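Local coordinates for protein ribonuclease S-F11 (Nicotiana alata, PDB 1IOO) that cleaves RNA as a secreted, monomeric T2-family ribonuclease of the style and takes part in gametophytic self-incompatibility, by which the plant rejects its own pollen, at residues A13-A18 / Q69-Q74; N27-H32 / P161-I166. All coordinates share one frame; numbering follows the deposited sequence.

Contact 1 of 2, residues A13-A18 / Q69-Q74; sequences ASFCYA and QLKFEQ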
# COMPACT_ATOMS: atom_id res chain seq x y z
N ALA A 13 -0.68 -8.13 9.46
CA ALA A 13 -0.65 -9.52 9.89
C ALA A 13 -0.03 -10.41 8.81
O ALA A 13 0.75 -11.31 9.11
CB ALA A 13 -2.05 -9.99 10.24
N SER A 14 -0.37 -10.14 7.56
CA SER A 14 0.17 -10.92 6.46
C SER A 14 1.64 -10.56 6.20
O SER A 14 2.48 -11.43 6.02
CB SER A 14 -0.64 -10.70 5.19
OG SER A 14 -0.19 -11.53 4.13
N PHE A 15 1.94 -9.26 6.20
CA PHE A 15 3.30 -8.82 5.95
C PHE A 15 4.27 -9.42 6.96
O PHE A 15 5.36 -9.86 6.60
CB PHE A 15 3.40 -7.30 6.01
CG PHE A 15 4.78 -6.77 5.72
CD1 PHE A 15 5.15 -6.47 4.41
CD2 PHE A 15 5.71 -6.64 6.74
CE1 PHE A 15 6.45 -6.03 4.13
CE2 PHE A 15 7.01 -6.21 6.47
CZ PHE A 15 7.38 -5.90 5.16
N CYS A 16 3.87 -9.44 8.23
CA CYS A 16 4.75 -9.94 9.28
C CYS A 16 4.80 -11.46 9.34
O CYS A 16 5.62 -12.04 10.06
CB CYS A 16 4.36 -9.33 10.62
SG CYS A 16 4.74 -7.55 10.63
N TYR A 17 3.93 -12.11 8.58
CA TYR A 17 3.95 -13.57 8.52
C TYR A 17 4.87 -14.03 7.39
O TYR A 17 5.47 -15.10 7.46
CB TYR A 17 2.54 -14.12 8.27
CG TYR A 17 2.40 -15.58 8.64
CD1 TYR A 17 2.35 -15.98 9.97
CD2 TYR A 17 2.32 -16.57 7.65
CE1 TYR A 17 2.22 -17.32 10.32
CE2 TYR A 17 2.19 -17.92 7.99
CZ TYR A 17 2.14 -18.28 9.33
OH TYR A 17 2.00 -19.60 9.68
N ALA A 18 4.99 -13.20 6.36
CA ALA A 18 5.81 -13.52 5.20
C ALA A 18 7.19 -12.87 5.29
O ALA A 18 8.10 -13.23 4.53
CB ALA A 18 5.11 -13.07 3.93
N GLN A 69 7.20 1.49 9.39
CA GLN A 69 8.26 0.70 8.78
C GLN A 69 8.44 -0.58 9.60
O GLN A 69 9.27 -0.66 10.50
CB GLN A 69 9.53 1.53 8.73
CG GLN A 69 9.31 2.87 8.02
CD GLN A 69 10.46 3.83 8.18
OE1 GLN A 69 11.27 4.02 7.26
NE2 GLN A 69 10.55 4.45 9.35
N LEU A 70 7.60 -1.56 9.27
CA LEU A 70 7.49 -2.82 10.00
C LEU A 70 8.79 -3.61 10.13
O LEU A 70 8.94 -4.38 11.08
CB LEU A 70 6.43 -3.69 9.32
CG LEU A 70 5.03 -3.07 9.27
CD1 LEU A 70 4.12 -3.93 8.41
CD2 LEU A 70 4.48 -2.92 10.68
N LYS A 71 9.72 -3.45 9.20
CA LYS A 71 10.95 -4.25 9.22
C LYS A 71 12.02 -3.70 10.16
O LYS A 71 13.03 -4.37 10.40
CB LYS A 71 11.53 -4.35 7.80
CG LYS A 71 10.69 -5.19 6.85
CD LYS A 71 10.81 -4.71 5.41
CE LYS A 71 12.23 -4.81 4.88
NZ LYS A 71 12.28 -4.34 3.46
N PHE A 72 11.82 -2.51 10.70
CA PHE A 72 12.85 -1.91 11.55
C PHE A 72 12.33 -1.52 12.92
O PHE A 72 11.15 -1.26 13.10
CB PHE A 72 13.43 -0.66 10.87
CG PHE A 72 14.03 -0.92 9.53
CD1 PHE A 72 13.24 -0.93 8.38
CD2 PHE A 72 15.39 -1.19 9.41
CE1 PHE A 72 13.80 -1.20 7.13
CE2 PHE A 72 15.96 -1.46 8.17
CZ PHE A 72 15.17 -1.46 7.03
N GLU A 73 13.25 -1.51 13.88
CA GLU A 73 12.94 -1.06 15.22
C GLU A 73 12.38 0.36 15.16
O GLU A 73 12.72 1.11 14.25
CB GLU A 73 14.20 -1.07 16.08
CG GLU A 73 14.81 -2.45 16.35
CD GLU A 73 15.86 -2.88 15.32
OE1 GLU A 73 16.77 -3.66 15.71
OE2 GLU A 73 15.79 -2.46 14.15
N GLN A 74 11.54 0.72 16.12
CA GLN A 74 10.94 2.05 16.13
C GLN A 74 11.99 3.16 16.15
O GLN A 74 11.87 4.14 15.41
CB GLN A 74 10.00 2.20 17.33
CG GLN A 74 9.33 3.56 17.39
CD GLN A 74 8.17 3.59 18.35
OE1 GLN A 74 8.08 2.77 19.26
NE2 GLN A 74 7.27 4.55 18.16
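F15 of helix 12-18 meets L70 and K71, the two middle residues of a turn in the loop between helices 57-66 and 74-80, and its ring carries most of the contact. Set opposite the backbone N (chi1 -178°), CG sends the ring off the helix toward the loop. The tight part lies along one side of that ring: F15 CD2 is 3.6 Å from L70 CD1, which approaches obliquely, and F15 CE2 is 3.8 Å from L70 CB. Farther out the K71 chain crosses the ring at roughly a right angle, with K71 CG lying in the ring plane at its edge and K71 CD 3.6 Å from F15 CZ. The looser side is formed by C16, whose SG stands 4.3 Å from L70 CD1 and is disulfide-bonded to C21, and by the far end of K71: this exposed residue carries its amino group on past the ring, NZ 5.4 Å from F15 CZ, whereas F15 and L70 are buried. With an alanine in place of F15, L70 CD1 and the K71 methylenes would probably lose the surface they pack on, leaving a gap between helix and loop. The loop has its own support: F72 N bonds to Q69 O at 3.2 Å, closing a type I turn, and the L70 backbone is hydrogen-bonded to E22 and R23. Q69 and L70 probably bind the 3'-terminal ribonucleotide 3'-phosphate of RNA, as in relatives, and the F15 side chain comes within about 5 Å of that of H32, consistent with the wall of a T2 ribonuclease active-site cleft.

Contact 2 of 2, residues N27-H32 / P161-I166; sequences NNFTIH and PELYEI. With NAG (2-acetamido-2-deoxy-beta-D-glucopyranose), chain C.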
# COMPACT_ATOMS: atom_id res chain seq x y z
N ASN A 27 -3.29 -3.70 13.81
CA ASN A 27 -4.50 -4.40 13.37
C ASN A 27 -5.29 -3.55 12.39
O ASN A 27 -6.52 -3.47 12.45
CB ASN A 27 -5.40 -4.76 14.56
CG ASN A 27 -6.67 -5.49 14.13
OD1 ASN A 27 -6.61 -6.51 13.45
ND2 ASN A 27 -7.82 -4.95 14.53
N ASN A 28 -4.57 -2.93 11.46
CA ASN A 28 -5.18 -2.09 10.45
C ASN A 28 -4.25 -1.97 9.27
O ASN A 28 -3.04 -2.18 9.41
CB ASN A 28 -5.44 -0.71 11.05
CG ASN A 28 -6.57 0.04 10.35
OD1 ASN A 28 -7.18 -0.45 9.41
ND2 ASN A 28 -6.83 1.24 10.85
N PHE A 29 -4.79 -1.64 8.11
CA PHE A 29 -3.96 -1.49 6.93
C PHE A 29 -3.01 -0.32 7.10
O PHE A 29 -3.34 0.68 7.73
CB PHE A 29 -4.80 -1.27 5.67
CG PHE A 29 -5.57 -2.48 5.23
CD1 PHE A 29 -6.80 -2.76 5.79
CD2 PHE A 29 -5.03 -3.35 4.29
CE1 PHE A 29 -7.51 -3.90 5.42
CE2 PHE A 29 -5.73 -4.50 3.91
CZ PHE A 29 -6.97 -4.77 4.48
N THR A 30 -1.80 -0.49 6.57
CA THR A 30 -0.80 0.57 6.61
C THR A 30 -0.28 0.82 5.21
O THR A 30 -0.49 -0.00 4.31
CB THR A 30 0.38 0.21 7.52
OG1 THR A 30 0.99 -0.99 7.05
CG2 THR A 30 -0.08 0.03 8.96
N ILE A 31 0.37 1.95 5.00
CA ILE A 31 0.89 2.28 3.69
C ILE A 31 2.18 1.53 3.39
O ILE A 31 3.10 1.50 4.21
CB ILE A 31 1.20 3.78 3.56
CG1 ILE A 31 -0.06 4.60 3.79
CG2 ILE A 31 1.82 4.07 2.20
CD1 ILE A 31 0.21 6.07 4.02
N HIS A 32 2.23 0.90 2.22
CA HIS A 32 3.45 0.23 1.76
C HIS A 32 4.16 1.13 0.78
O HIS A 32 5.39 1.21 0.75
CB HIS A 32 3.13 -1.09 1.07
CG HIS A 32 4.34 -1.79 0.54
ND1 HIS A 32 5.40 -2.15 1.35
CD2 HIS A 32 4.67 -2.17 -0.72
CE1 HIS A 32 6.33 -2.73 0.61
NE2 HIS A 32 5.92 -2.75 -0.65
N PRO A 161 -3.23 -19.16 -0.68
CA PRO A 161 -3.09 -17.73 -0.94
C PRO A 161 -3.75 -16.90 0.15
O PRO A 161 -4.78 -17.30 0.71
CB PRO A 161 -3.79 -17.56 -2.30
CG PRO A 161 -4.84 -18.63 -2.27
CD PRO A 161 -4.08 -19.81 -1.68
N GLU A 162 -3.15 -15.77 0.47
CA GLU A 162 -3.69 -14.90 1.49
C GLU A 162 -3.60 -13.44 1.07
O GLU A 162 -2.75 -13.07 0.28
CB GLU A 162 -2.98 -15.10 2.83
CG GLU A 162 -1.52 -14.72 2.86
CD GLU A 162 -0.94 -14.94 4.24
OE1 GLU A 162 -1.06 -14.05 5.10
OE2 GLU A 162 -0.38 -16.04 4.47
N LEU A 163 -4.52 -12.63 1.60
CA LEU A 163 -4.53 -11.21 1.29
C LEU A 163 -3.28 -10.56 1.84
O LEU A 163 -3.07 -10.54 3.05
CB LEU A 163 -5.78 -10.56 1.89
CG LEU A 163 -6.04 -9.10 1.49
CD1 LEU A 163 -6.23 -8.99 -0.02
CD2 LEU A 163 -7.28 -8.61 2.21
N TYR A 164 -2.45 -10.02 0.95
CA TYR A 164 -1.17 -9.44 1.35
C TYR A 164 -1.19 -7.92 1.26
O TYR A 164 -0.79 -7.23 2.20
CB TYR A 164 -0.10 -10.03 0.42
CG TYR A 164 1.31 -9.66 0.76
CD1 TYR A 164 1.93 -10.16 1.90
CD2 TYR A 164 2.06 -8.85 -0.10
CE1 TYR A 164 3.26 -9.88 2.18
CE2 TYR A 164 3.39 -8.56 0.17
CZ TYR A 164 3.99 -9.08 1.31
OH TYR A 164 5.31 -8.82 1.56
N GLU A 165 -1.65 -7.41 0.12
CA GLU A 165 -1.72 -5.97 -0.10
C GLU A 165 -2.91 -5.62 -0.98
O GLU A 165 -3.40 -6.46 -1.74
CB GLU A 165 -0.47 -5.45 -0.81
CG GLU A 165 0.85 -5.71 -0.13
CD GLU A 165 2.04 -5.32 -1.01
OE1 GLU A 165 1.96 -5.52 -2.24
OE2 GLU A 165 3.05 -4.85 -0.46
N ILE A 166 -3.38 -4.39 -0.86
CA ILE A 166 -4.45 -3.90 -1.71
C ILE A 166 -4.03 -2.61 -2.38
O ILE A 166 -3.57 -1.68 -1.72
CB ILE A 166 -5.74 -3.63 -0.92
CG1 ILE A 166 -6.28 -4.93 -0.34
CG2 ILE A 166 -6.79 -2.99 -1.84
CD1 ILE A 166 -7.48 -4.75 0.56
C1 NAG C . -7.91 2.06 10.31
C2 NAG C . -8.66 2.71 11.49
C3 NAG C . -9.70 3.70 10.99
C4 NAG C . -9.02 4.72 10.09
C5 NAG C . -8.34 3.99 8.93
C6 NAG C . -7.62 4.94 8.00
C7 NAG C . -9.39 1.83 13.61
C8 NAG C . -10.36 0.91 14.33
N2 NAG C . -9.29 1.68 12.29
O3 NAG C . -10.30 4.35 12.10
O4 NAG C . -10.00 5.65 9.58
O5 NAG C . -7.35 3.07 9.45
O6 NAG C . -6.52 5.56 8.66
O7 NAG C . -8.74 2.66 14.25
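With CG opposite the backbone N (chi1 178°), H32 turns its imidazole toward E165, whose chain runs extended beyond CG (chi2 172°) and carries its carboxylate to the ring. E165 OE2 lies over one face of the imidazole, 3.1 Å above its plane and displaced toward the rim. The carboxylate plane is tilted 47° from the ring. Because OE2 sits over the face and nearest to a carbon, H32 CD2, the pair is a face contact and not a hydrogen bond. H32 is the experimentally established proton donor, which places this carboxylate beside the catalytic centre.

The other half is apolar. F29 CE2 is 3.8 Å from I166 CD1, which comes in obliquely, while L163 CD2 lies near the ring plane at its edge, 4.5 Å from F29 CZ. Just before F29, N28 carries the N-linked glycan through ND2, and its OD1 accepts a hydrogen bond from F29 N, which lies above the carbonyl plane.

Strands 30-37 and 162-170 both pair antiparallel with strand 4-10, which lies between them; V8 touches H32 as well as E165. Y164 and E165 form a classic beta bulge opposite K152 of strand 150-154, and L117 of helix 117-123 packs on both F29 and I166.

From the N terminus, strand 4-10 leads into helix 12-18, the first half of contact 1, and the chain then returns as strand 30-37, entered through the first half of contact 2. Contact 1 closes at 69-74, across 50 intervening residues; contact 2, opened at 27-32, closes only at 161-166, across 128 intervening residues. Their segments alternate, so the two closures cross. With centres 11 Å apart they also touch: S14 OG is 2.8 Å from E162 OE1, a probable hydrogen bond, and F15 CD1 packs 3.7 Å from Y164 OH. Helix 12-18 is thereby joined both to the loop before helix 74-80 and to strand 162-170 of the central antiparallel sheet.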